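Local coordinates for protein probable benzoylformate decarboxylase (Rhodococcus jostii, PDB 7ORX) that belongs to the thiamine diphosphate-dependent enzymes, with paired cofactor-binding domains around a central domain, and binds thiamine diphosphate together with a sodium ion, at residues 426-431 and 454-459; 374-379 and 406-411. All coordinates share one frame; numbering follows the deposited sequence.

Both contacts are buried and centre on the parallel sheet of the C-terminal cofactor-binding domain, where strand 425-430 runs between strands 374-378 and 452-457. Contact 1 is strand against strand: backbone hydrogen bonds and aliphatic side chains lead to a polar end where the sodium ion meets the diphosphate. Contact 2 is strand against helix start and depends mainly on one carboxylate, that of Glu378, gripped by backbone N-H groups. The two are joined directly, since Ile426 N probably bonds to Ile374 O and Glu378 N to Leu428 O. Contact 1 serves the diphosphate and the sodium ion, whereas contact 2, through Leu406, serves mainly the rings of thiamine diphosphate.

Contact 1 of 2, residues 426-431 and 454-459; sequences IGLIGD and IILNNG. With NA (sodium ion), chain J; TPP (thiamine diphosphate), chain I.
The GDG...NN signature of thiamine diphosphate enzymes spans this contact, with Asp431 following Gly430 at the end of one parallel strand and meeting Asn457 and Asn458 beside it. Strands 426-430 and 454-457 are neighbours in the sheet, joined in a beta-alpha-beta unit through helix 440-447, and their axes diverge by 27°. Regular parallel bonding holds them: Ile454 N donates to Gly427 O at 2.8 Å, Ile429 N to Ile454 O, and Leu456 N to Ile429 O. The last rung, Asp431 N to Leu456 O, is bent and weak.

Leu428, Ile454 and Leu456 share one face of the sheet, packed against helix 358-368; Ile454 also meets Phe506 and Phe510 of helix 503-515. Leu428 and Ile454 lie side by side, CD2 of the leucine 3.8 Å from CD1 of the isoleucine. On the other face, Ile455 CD1 folds against Ile429 CB, and Phe486 covers Ile455.

Beyond the strands the chemistry turns polar. Asp431 CG sits between its own backbone N and carbonyl carbon (chi1 63°), and the carboxylate reaches across the strand end. Its OD1 binds the sodium ion at 2.1 Å; Asn458, Thr460 O, a water molecule and the diphosphate oxygens O2A and O3B are the other ligands. Gly430 has no side chain, and a CB there would run into O1A, which is how the diphosphate can lie against the backbone. The Asp431 and Asn457 side chains cross at about a right angle, their carboxylate and amide planes 29° apart, and two acceptors, Asp431 OD2 and Asn457 OD1, face each other without a hydrogen bond. That amide is held at both ends: ND2 is hydrogen-bonded to Glu523, while Asn457 OD1 closes an Asx turn by accepting from Gly459 N at 2.9 Å.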
ATOM      1  N   ILE C 426      26.000 -29.642  -3.970  1.00 65.79           N
ATOM      2  CA  ILE C 426      26.463 -29.416  -5.359  1.00 66.15           C
ATOM      3  C   ILE C 426      25.530 -28.412  -6.011  1.00 64.94           C
ATOM      4  O   ILE C 426      24.363 -28.714  -6.143  1.00 65.46           O
ATOM      5  CB  ILE C 426      26.502 -30.758  -6.106  1.00 66.75           C
ATOM      6  CG1 ILE C 426      27.319 -31.776  -5.314  1.00 67.66           C
ATOM      7  CG2 ILE C 426      27.047 -30.568  -7.499  1.00 67.37           C
ATOM      8  CD1 ILE C 426      27.182 -33.189  -5.805  1.00 68.62           C
ATOM      9  N   GLY C 427      26.043 -27.259  -6.400  1.00 65.39           N
ATOM     10  CA  GLY C 427      25.311 -26.259  -7.195  1.00 66.41           C
ATOM     11  C   GLY C 427      25.385 -26.608  -8.664  1.00 68.11           C
ATOM     12  O   GLY C 427      26.504 -26.932  -9.137  1.00 72.53           O
ATOM     13  N   LEU C 428      24.250 -26.620  -9.361  1.00 68.15           N
ATOM     14  CA  LEU C 428      24.222 -26.769 -10.822  1.00 68.42           C
ATOM     15  C   LEU C 428      23.577 -25.522 -11.395  1.00 67.69           C
ATOM     16  O   LEU C 428      22.353 -25.472 -11.414  1.00 68.55           O
ATOM     17  CB  LEU C 428      23.416 -28.022 -11.141  1.00 69.25           C
ATOM     18  CG  LEU C 428      23.953 -29.313 -10.545  1.00 69.30           C
ATOM     19  CD1 LEU C 428      22.834 -30.348 -10.556  1.00 69.18           C
ATOM     20  CD2 LEU C 428      25.196 -29.808 -11.319  1.00 69.91           C
ATOM     21  N   ILE C 429      24.389 -24.549 -11.768  1.00 67.07           N
ATOM     22  CA  ILE C 429      23.958 -23.167 -12.096  1.00 67.26           C
ATOM     23  C   ILE C 429      24.213 -22.995 -13.578  1.00 68.83           C
ATOM     24  O   ILE C 429      25.268 -23.404 -14.013  1.00 69.11           O
ATOM     25  CB  ILE C 429      24.793 -22.165 -11.276  1.00 67.25           C
ATOM     26  CG1 ILE C 429      24.927 -22.577  -9.805  1.00 66.31           C
ATOM     27  CG2 ILE C 429      24.280 -20.743 -11.422  1.00 67.30           C
ATOM     28  CD1 ILE C 429      23.638 -22.938  -9.133  1.00 65.83           C
ATOM     29  N   GLY C 430      23.299 -22.385 -14.317  1.00 70.38           N
ATOM     30  CA  GLY C 430      23.609 -21.957 -15.689  1.00 71.50           C
ATOM     31  C   GLY C 430      24.558 -20.772 -15.712  1.00 72.71           C
ATOM     32  O   GLY C 430      24.651 -20.077 -14.701  1.00 72.37           O
ATOM     33  N   ASP C 431      25.174 -20.498 -16.862  1.00 74.25           N
ATOM     34  CA  ASP C 431      26.044 -19.310 -17.070  1.00 75.66           C
ATOM     35  C   ASP C 431      25.244 -18.006 -16.946  1.00 75.79           C
ATOM     36  O   ASP C 431      25.817 -16.977 -16.533  1.00 77.48           O
ATOM     37  CB  ASP C 431      26.810 -19.416 -18.397  1.00 78.62           C
ATOM     38  CG  ASP C 431      26.000 -19.437 -19.697  1.00 78.69           C
ATOM     39  OD1 ASP C 431      24.845 -20.032 -19.714  1.00 76.92           O
ATOM     40  OD2 ASP C 431      26.544 -18.869 -20.685  1.00 77.63           O
ATOM     41  N   ILE C 454      29.005 -26.101 -10.037  1.00 66.80           N
ATOM     42  CA  ILE C 454      29.166 -26.476 -11.461  1.00 67.67           C
ATOM     43  C   ILE C 454      28.393 -25.469 -12.290  1.00 68.10           C
ATOM     44  O   ILE C 454      27.162 -25.447 -12.198  1.00 68.36           O
ATOM     45  CB  ILE C 454      28.671 -27.903 -11.690  1.00 67.39           C
ATOM     46  CG1 ILE C 454      29.479 -28.892 -10.857  1.00 67.73           C
ATOM     47  CG2 ILE C 454      28.703 -28.229 -13.156  1.00 67.21           C
ATOM     48  CD1 ILE C 454      28.899 -30.305 -10.858  1.00 67.80           C
ATOM     49  N   ILE C 455      29.097 -24.633 -13.033  1.00 69.67           N
ATOM     50  CA  ILE C 455      28.483 -23.693 -14.006  1.00 70.18           C
ATOM     51  C   ILE C 455      28.258 -24.492 -15.286  1.00 69.95           C
ATOM     52  O   ILE C 455      29.223 -24.970 -15.796  1.00 70.93           O
ATOM     53  CB  ILE C 455      29.409 -22.492 -14.257  1.00 71.39           C
ATOM     54  CG1 ILE C 455      29.792 -21.742 -12.977  1.00 71.66           C
ATOM     55  CG2 ILE C 455      28.786 -21.570 -15.268  1.00 72.26           C
ATOM     56  CD1 ILE C 455      28.631 -21.340 -12.132  1.00 71.29           C
ATOM     57  N   LEU C 456      27.028 -24.678 -15.739  1.00 69.63           N
ATOM     58  CA  LEU C 456      26.734 -25.251 -17.058  1.00 70.12           C
ATOM     59  C   LEU C 456      26.729 -24.074 -18.009  1.00 70.77           C
ATOM     60  O   LEU C 456      25.764 -23.318 -17.970  1.00 69.38           O
ATOM     61  CB  LEU C 456      25.376 -25.930 -17.068  1.00 71.38           C
ATOM     62  CG  LEU C 456      25.328 -27.279 -16.374  1.00 72.03           C
ATOM     63  CD1 LEU C 456      25.337 -27.112 -14.888  1.00 72.51           C
ATOM     64  CD2 LEU C 456      24.065 -28.031 -16.717  1.00 72.15           C
ATOM     65  N   ASN C 457      27.815 -23.907 -18.762  1.00 71.64           N
ATOM     66  CA  ASN C 457      28.042 -22.739 -19.640  1.00 72.57           C
ATOM     67  C   ASN C 457      27.718 -23.116 -21.085  1.00 73.56           C
ATOM     68  O   ASN C 457      28.601 -23.715 -21.737  1.00 75.42           O
ATOM     69  CB  ASN C 457      29.487 -22.251 -19.550  1.00 72.99           C
ATOM     70  CG  ASN C 457      29.739 -21.044 -20.434  1.00 73.11           C
ATOM     71  OD1 ASN C 457      28.915 -20.712 -21.285  1.00 72.73           O
ATOM     72  ND2 ASN C 457      30.853 -20.363 -20.216  1.00 72.14           N
ATOM     73  N   ASN C 458      26.543 -22.729 -21.588  1.00 73.51           N
ATOM     74  CA  ASN C 458      26.167 -22.938 -23.002  1.00 74.45           C
ATOM     75  C   ASN C 458      26.192 -21.602 -23.769  1.00 75.72           C
ATOM     76  O   ASN C 458      25.739 -21.573 -24.917  1.00 76.96           O
ATOM     77  CB  ASN C 458      24.901 -23.791 -23.133  1.00 74.04           C
ATOM     78  CG  ASN C 458      23.659 -23.267 -22.477  1.00 73.88           C
ATOM     79  OD1 ASN C 458      23.623 -22.130 -22.038  1.00 75.27           O
ATOM     80  ND2 ASN C 458      22.650 -24.123 -22.414  1.00 74.14           N
ATOM     81  N   GLY C 459      26.801 -20.557 -23.212  1.00 76.38           N
ATOM     82  CA  GLY C 459      27.036 -19.262 -23.887  1.00 77.81           C
ATOM     83  C   GLY C 459      25.767 -18.440 -24.092  1.00 79.27           C
ATOM     84  O   GLY C 459      25.865 -17.391 -24.740  1.00 81.19           O
TER
HETATM   85 NA    NA J 602      23.006 -20.812 -20.503  1.00 66.13          NA
HETATM   86  N1' TPP I 601      15.716 -12.235 -14.461  1.00 77.55           N
HETATM   87  C2' TPP I 601      15.491 -12.878 -13.309  1.00 80.67           C
HETATM   88  CM2 TPP I 601      15.908 -12.214 -12.038  1.00 81.97           C
HETATM   89  N3' TPP I 601      14.908 -14.072 -13.209  1.00 78.00           N
HETATM   90  C4' TPP I 601      14.513 -14.667 -14.347  1.00 78.49           C
HETATM   91  N4' TPP I 601      13.923 -15.863 -14.213  1.00 78.57           N
HETATM   92  C5' TPP I 601      14.719 -14.075 -15.615  1.00 77.74           C
HETATM   93  C6' TPP I 601      15.323 -12.833 -15.593  1.00 72.67           C
HETATM   94  C7' TPP I 601      14.307 -14.737 -16.921  1.00 83.19           C
HETATM   95  N3  TPP I 601      15.094 -15.949 -17.253  1.00 83.33           N
HETATM   96  C2  TPP I 601      14.566 -17.175 -17.194  1.00 87.60           C
HETATM   97  S1  TPP I 601      15.649 -18.402 -17.707  1.00 84.99           S
HETATM   98  C5  TPP I 601      16.848 -17.181 -18.012  1.00 91.47           C
HETATM   99  C4  TPP I 601      16.434 -15.941 -17.647  1.00 88.71           C
HETATM  100  CM4 TPP I 601      17.262 -14.689 -17.693  1.00 85.90           C
HETATM  101  C6  TPP I 601      18.154 -17.539 -18.667  1.00 86.98           C
HETATM  102  C7  TPP I 601      19.192 -18.038 -17.705  1.00 89.35           C
HETATM  103  O7  TPP I 601      19.622 -19.322 -18.194  1.00 84.16           O
HETATM  104  PA  TPP I 601      20.994 -19.979 -17.710  1.00 78.77           P
HETATM  105  O1A TPP I 601      21.360 -19.861 -16.267  1.00 84.94           O
HETATM  106  O2A TPP I 601      21.998 -19.449 -18.678  1.00109.98           O
HETATM  107  O3A TPP I 601      20.577 -21.494 -18.029  1.00 76.23           O
HETATM  108  PB  TPP I 601      20.116 -22.157 -19.444  1.00 83.26           P
HETATM  109  O1B TPP I 601      19.876 -23.639 -19.205  1.00 70.48           O
HETATM  110  O2B TPP I 601      18.877 -21.421 -19.906  1.00 64.48           O
HETATM  111  O3B TPP I 601      21.297 -21.909 -20.357  1.00 90.75           O
HETATM  112  O   HOH W   1      23.685 -22.702 -19.250  1.00 69.51           O

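Contact 2 of 2, residues 374-379 and 406-411; sequences IYVNES and LGFGLP. With TPP (thiamine diphosphate), chain I.
A strand end meets the start of a helix here, Glu378 at the C-terminal edge of the parallel sheet reaching into the loop 406-408 that leads into helix 409-418. The contact is a buried one, in the cofactor-binding domain whose fold carries thiamine diphosphate at the ends of its strands. With CG anti to the backbone N (chi1 -168°) and the chain extended beyond it, Glu378 delivers its carboxylate to a cluster of backbone N-H donors. OE1 accepts from Phe408 N at 2.8 Å through its syn lone pair and more weakly from Gly409 N; OE2 takes a weak bond from Gly407 N at 3.3 Å. Three successive amides therefore grip the two oxygens, and the helix start may further stabilise a negative charge there.

Gly409 has no side chain, so the backbone can approach closely, its CA lying 3.9 Å from Glu378 CB. Farther back along the strand, Val376 CG1 touches Gly409 O. The same methyl, Val376 CG1, lies 4.1 Å from Phe408 CE2. The Phe408 ring continues onto Asp58 and Leu62 of helix 50-64, tying this loop to the N-terminal part of the same chain.

Leu406 carries the contact to the cofactor. Its CD2 packs across Glu378 CG at 3.6 Å, whereas the other methyl, CD1, lies 3.5 Å from C4 of the thiazolium ring, and CG is near N4' and N3' of the pyrimidine. A large apolar residue lodged between the two rings is a hallmark of this enzyme family, where it supports the V-shaped cofactor. The backbone fixes the pyrimidine as well: Leu406 N donates to N3' of thiamine diphosphate at 3.2 Å, with an N-H...N angle of 162°.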
ATOM      1  N   ILE C 374      23.150 -32.949  -1.657  1.00 65.83           N
ATOM      2  CA  ILE C 374      22.064 -31.949  -1.835  1.00 63.79           C
ATOM      3  C   ILE C 374      22.316 -31.185  -3.134  1.00 62.98           C
ATOM      4  O   ILE C 374      23.396 -30.602  -3.236  1.00 62.65           O
ATOM      5  CB  ILE C 374      22.083 -30.963  -0.649  1.00 63.53           C
ATOM      6  CG1 ILE C 374      21.824 -31.683   0.673  1.00 63.84           C
ATOM      7  CG2 ILE C 374      21.112 -29.821  -0.878  1.00 62.97           C
ATOM      8  CD1 ILE C 374      21.932 -30.823   1.869  1.00 63.38           C
ATOM      9  N   TYR C 375      21.371 -31.135  -4.075  1.00 62.31           N
ATOM     10  CA  TYR C 375      21.585 -30.389  -5.337  1.00 62.92           C
ATOM     11  C   TYR C 375      20.821 -29.078  -5.287  1.00 62.59           C
ATOM     12  O   TYR C 375      19.615 -29.126  -5.192  1.00 61.53           O
ATOM     13  CB  TYR C 375      21.206 -31.229  -6.561  1.00 63.46           C
ATOM     14  CG  TYR C 375      22.016 -32.495  -6.676  1.00 64.17           C
ATOM     15  CD1 TYR C 375      23.277 -32.513  -7.245  1.00 65.36           C
ATOM     16  CD2 TYR C 375      21.550 -33.674  -6.143  1.00 64.50           C
ATOM     17  CE1 TYR C 375      24.019 -33.689  -7.325  1.00 66.39           C
ATOM     18  CE2 TYR C 375      22.278 -34.844  -6.194  1.00 65.26           C
ATOM     19  CZ  TYR C 375      23.512 -34.867  -6.798  1.00 66.47           C
ATOM     20  OH  TYR C 375      24.194 -36.054  -6.833  1.00 67.43           O
ATOM     21  N   VAL C 376      21.511 -27.953  -5.399  1.00 63.60           N
ATOM     22  CA  VAL C 376      20.841 -26.648  -5.617  1.00 64.75           C
ATOM     23  C   VAL C 376      20.941 -26.314  -7.107  1.00 67.03           C
ATOM     24  O   VAL C 376      22.026 -25.953  -7.575  1.00 69.22           O
ATOM     25  CB  VAL C 376      21.437 -25.551  -4.730  1.00 65.01           C
ATOM     26  CG1 VAL C 376      20.848 -24.188  -5.018  1.00 64.89           C
ATOM     27  CG2 VAL C 376      21.279 -25.873  -3.254  1.00 65.22           C
ATOM     28  N   ASN C 377      19.822 -26.440  -7.810  1.00 68.90           N
ATOM     29  CA  ASN C 377      19.656 -26.324  -9.277  1.00 71.38           C
ATOM     30  C   ASN C 377      19.175 -24.928  -9.652  1.00 72.97           C
ATOM     31  O   ASN C 377      18.194 -24.495  -9.111  1.00 74.58           O
ATOM     32  CB  ASN C 377      18.607 -27.327  -9.741  1.00 72.42           C
ATOM     33  CG  ASN C 377      18.627 -27.518 -11.231  1.00 76.43           C
ATOM     34  OD1 ASN C 377      18.682 -26.549 -11.970  1.00 82.87           O
ATOM     35  ND2 ASN C 377      18.639 -28.757 -11.683  1.00 78.00           N
ATOM     36  N   GLU C 378      19.828 -24.255 -10.581  1.00 77.36           N
ATOM     37  CA  GLU C 378      19.304 -23.011 -11.190  1.00 80.81           C
ATOM     38  C   GLU C 378      19.766 -23.017 -12.640  1.00 80.88           C
ATOM     39  O   GLU C 378      20.572 -22.176 -13.025  1.00 83.20           O
ATOM     40  CB  GLU C 378      19.769 -21.801 -10.392  1.00 83.24           C
ATOM     41  CG  GLU C 378      19.047 -20.515 -10.783  1.00 88.93           C
ATOM     42  CD  GLU C 378      19.392 -19.308  -9.905  1.00 97.31           C
ATOM     43  OE1 GLU C 378      18.496 -18.902  -9.068  1.00 98.22           O
ATOM     44  OE2 GLU C 378      20.571 -18.809  -9.985  1.00 97.23           O
ATOM     45  N   SER C 379      19.339 -24.036 -13.368  1.00 83.27           N
ATOM     46  CA  SER C 379      19.752 -24.349 -14.765  1.00 83.45           C
ATOM     47  C   SER C 379      18.457 -24.580 -15.527  1.00 83.94           C
ATOM     48  O   SER C 379      17.891 -25.706 -15.418  1.00 84.26           O
ATOM     49  CB  SER C 379      20.662 -25.544 -14.843  1.00 82.77           C
ATOM     50  OG  SER C 379      21.045 -25.808 -16.188  1.00 87.81           O
ATOM     51  N   LEU C 406      15.950 -15.564 -10.590  1.00 83.23           N
ATOM     52  CA  LEU C 406      17.361 -16.024 -10.740  1.00 83.52           C
ATOM     53  C   LEU C 406      18.225 -15.245  -9.754  1.00 81.53           C
ATOM     54  O   LEU C 406      17.821 -14.152  -9.341  1.00 82.78           O
ATOM     55  CB  LEU C 406      17.854 -15.903 -12.180  1.00 84.61           C
ATOM     56  CG  LEU C 406      17.149 -16.814 -13.186  1.00 86.14           C
ATOM     57  CD1 LEU C 406      17.884 -16.773 -14.517  1.00 87.27           C
ATOM     58  CD2 LEU C 406      17.027 -18.248 -12.663  1.00 85.34           C
ATOM     59  N   GLY C 407      19.332 -15.848  -9.350  1.00 79.67           N
ATOM     60  CA  GLY C 407      20.215 -15.341  -8.284  1.00 78.51           C
ATOM     61  C   GLY C 407      19.929 -16.013  -6.963  1.00 74.61           C
ATOM     62  O   GLY C 407      20.446 -15.533  -5.945  1.00 76.98           O
ATOM     63  N   PHE C 408      19.139 -17.079  -6.995  1.00 70.92           N
ATOM     64  CA  PHE C 408      18.921 -17.979  -5.850  1.00 69.72           C
ATOM     65  C   PHE C 408      20.035 -19.018  -5.765  1.00 70.22           C
ATOM     66  O   PHE C 408      20.560 -19.209  -4.697  1.00 70.93           O
ATOM     67  CB  PHE C 408      17.553 -18.631  -5.968  1.00 69.02           C
ATOM     68  CG  PHE C 408      17.312 -19.789  -5.041  1.00 68.07           C
ATOM     69  CD1 PHE C 408      16.800 -19.575  -3.786  1.00 67.91           C
ATOM     70  CD2 PHE C 408      17.552 -21.096  -5.445  1.00 69.17           C
ATOM     71  CE1 PHE C 408      16.539 -20.637  -2.939  1.00 67.21           C
ATOM     72  CE2 PHE C 408      17.286 -22.158  -4.600  1.00 68.69           C
ATOM     73  CZ  PHE C 408      16.805 -21.917  -3.335  1.00 68.07           C
ATOM     74  N   GLY C 409      20.385 -19.680  -6.861  1.00 70.68           N
ATOM     75  CA  GLY C 409      21.192 -20.919  -6.837  1.00 70.17           C
ATOM     76  C   GLY C 409      22.567 -20.767  -6.213  1.00 69.72           C
ATOM     77  O   GLY C 409      22.843 -21.431  -5.190  1.00 73.41           O
ATOM     78  N   LEU C 410      23.424 -19.932  -6.772  1.00 68.53           N
ATOM     79  CA  LEU C 410      24.805 -19.835  -6.245  1.00 68.80           C
ATOM     80  C   LEU C 410      24.758 -19.547  -4.754  1.00 67.58           C
ATOM     81  O   LEU C 410      25.332 -20.297  -3.970  1.00 68.40           O
ATOM     82  CB  LEU C 410      25.601 -18.776  -7.012  1.00 70.66           C
ATOM     83  CG  LEU C 410      27.016 -19.249  -7.304  1.00 73.05           C
ATOM     84  CD1 LEU C 410      27.684 -18.433  -8.404  1.00 75.66           C
ATOM     85  CD2 LEU C 410      27.818 -19.233  -6.025  1.00 73.42           C
ATOM     86  N   PRO C 411      24.088 -18.460  -4.313  1.00 66.64           N
ATOM     87  CA  PRO C 411      24.018 -18.134  -2.899  1.00 66.12           C
ATOM     88  C   PRO C 411      23.307 -19.217  -2.087  1.00 65.59           C
ATOM     89  O   PRO C 411      23.777 -19.531  -1.037  1.00 65.91           O
ATOM     90  CB  PRO C 411      23.229 -16.829  -2.879  1.00 66.43           C
ATOM     91  CG  PRO C 411      23.510 -16.232  -4.219  1.00 66.91           C
ATOM     92  CD  PRO C 411      23.414 -17.440  -5.128  1.00 66.86           C
TER
HETATM   93  N1' TPP I 601      15.716 -12.235 -14.461  1.00 77.55           N
HETATM   94  C2' TPP I 601      15.491 -12.878 -13.309  1.00 80.67           C
HETATM   95  CM2 TPP I 601      15.908 -12.214 -12.038  1.00 81.97           C
HETATM   96  N3' TPP I 601      14.908 -14.072 -13.209  1.00 78.00           N
HETATM   97  C4' TPP I 601      14.513 -14.667 -14.347  1.00 78.49           C
HETATM   98  N4' TPP I 601      13.923 -15.863 -14.213  1.00 78.57           N
HETATM   99  C5' TPP I 601      14.719 -14.075 -15.615  1.00 77.74           C
HETATM  100  C6' TPP I 601      15.323 -12.833 -15.593  1.00 72.67           C
HETATM  101  C7' TPP I 601      14.307 -14.737 -16.921  1.00 83.19           C
HETATM  102  N3  TPP I 601      15.094 -15.949 -17.253  1.00 83.33           N
HETATM  103  C2  TPP I 601      14.566 -17.175 -17.194  1.00 87.60           C
HETATM  104  S1  TPP I 601      15.649 -18.402 -17.707  1.00 84.99           S
HETATM  105  C5  TPP I 601      16.848 -17.181 -18.012  1.00 91.47           C
HETATM  106  C4  TPP I 601      16.434 -15.941 -17.647  1.00 88.71           C
HETATM  107  CM4 TPP I 601      17.262 -14.689 -17.693  1.00 85.90           C
HETATM  108  C6  TPP I 601      18.154 -17.539 -18.667  1.00 86.98           C
HETATM  109  C7  TPP I 601      19.192 -18.038 -17.705  1.00 89.35           C
HETATM  110  O7  TPP I 601      19.622 -19.322 -18.194  1.00 84.16           O
HETATM  111  PA  TPP I 601      20.994 -19.979 -17.710  1.00 78.77           P
HETATM  112  O1A TPP I 601      21.360 -19.861 -16.267  1.00 84.94           O
HETATM  113  O2A TPP I 601      21.998 -19.449 -18.678  1.00109.98           O
HETATM  114  O3A TPP I 601      20.577 -21.494 -18.029  1.00 76.23           O
HETATM  115  PB  TPP I 601      20.116 -22.157 -19.444  1.00 83.26           P
HETATM  116  O1B TPP I 601      19.876 -23.639 -19.205  1.00 70.48           O
HETATM  117  O2B TPP I 601      18.877 -21.421 -19.906  1.00 64.48           O
HETATM  118  O3B TPP I 601      21.297 -21.909 -20.357  1.00 90.75           O
HETATM  119  O   HOH W   2      22.498 -17.956  -8.743  1.00 77.22           O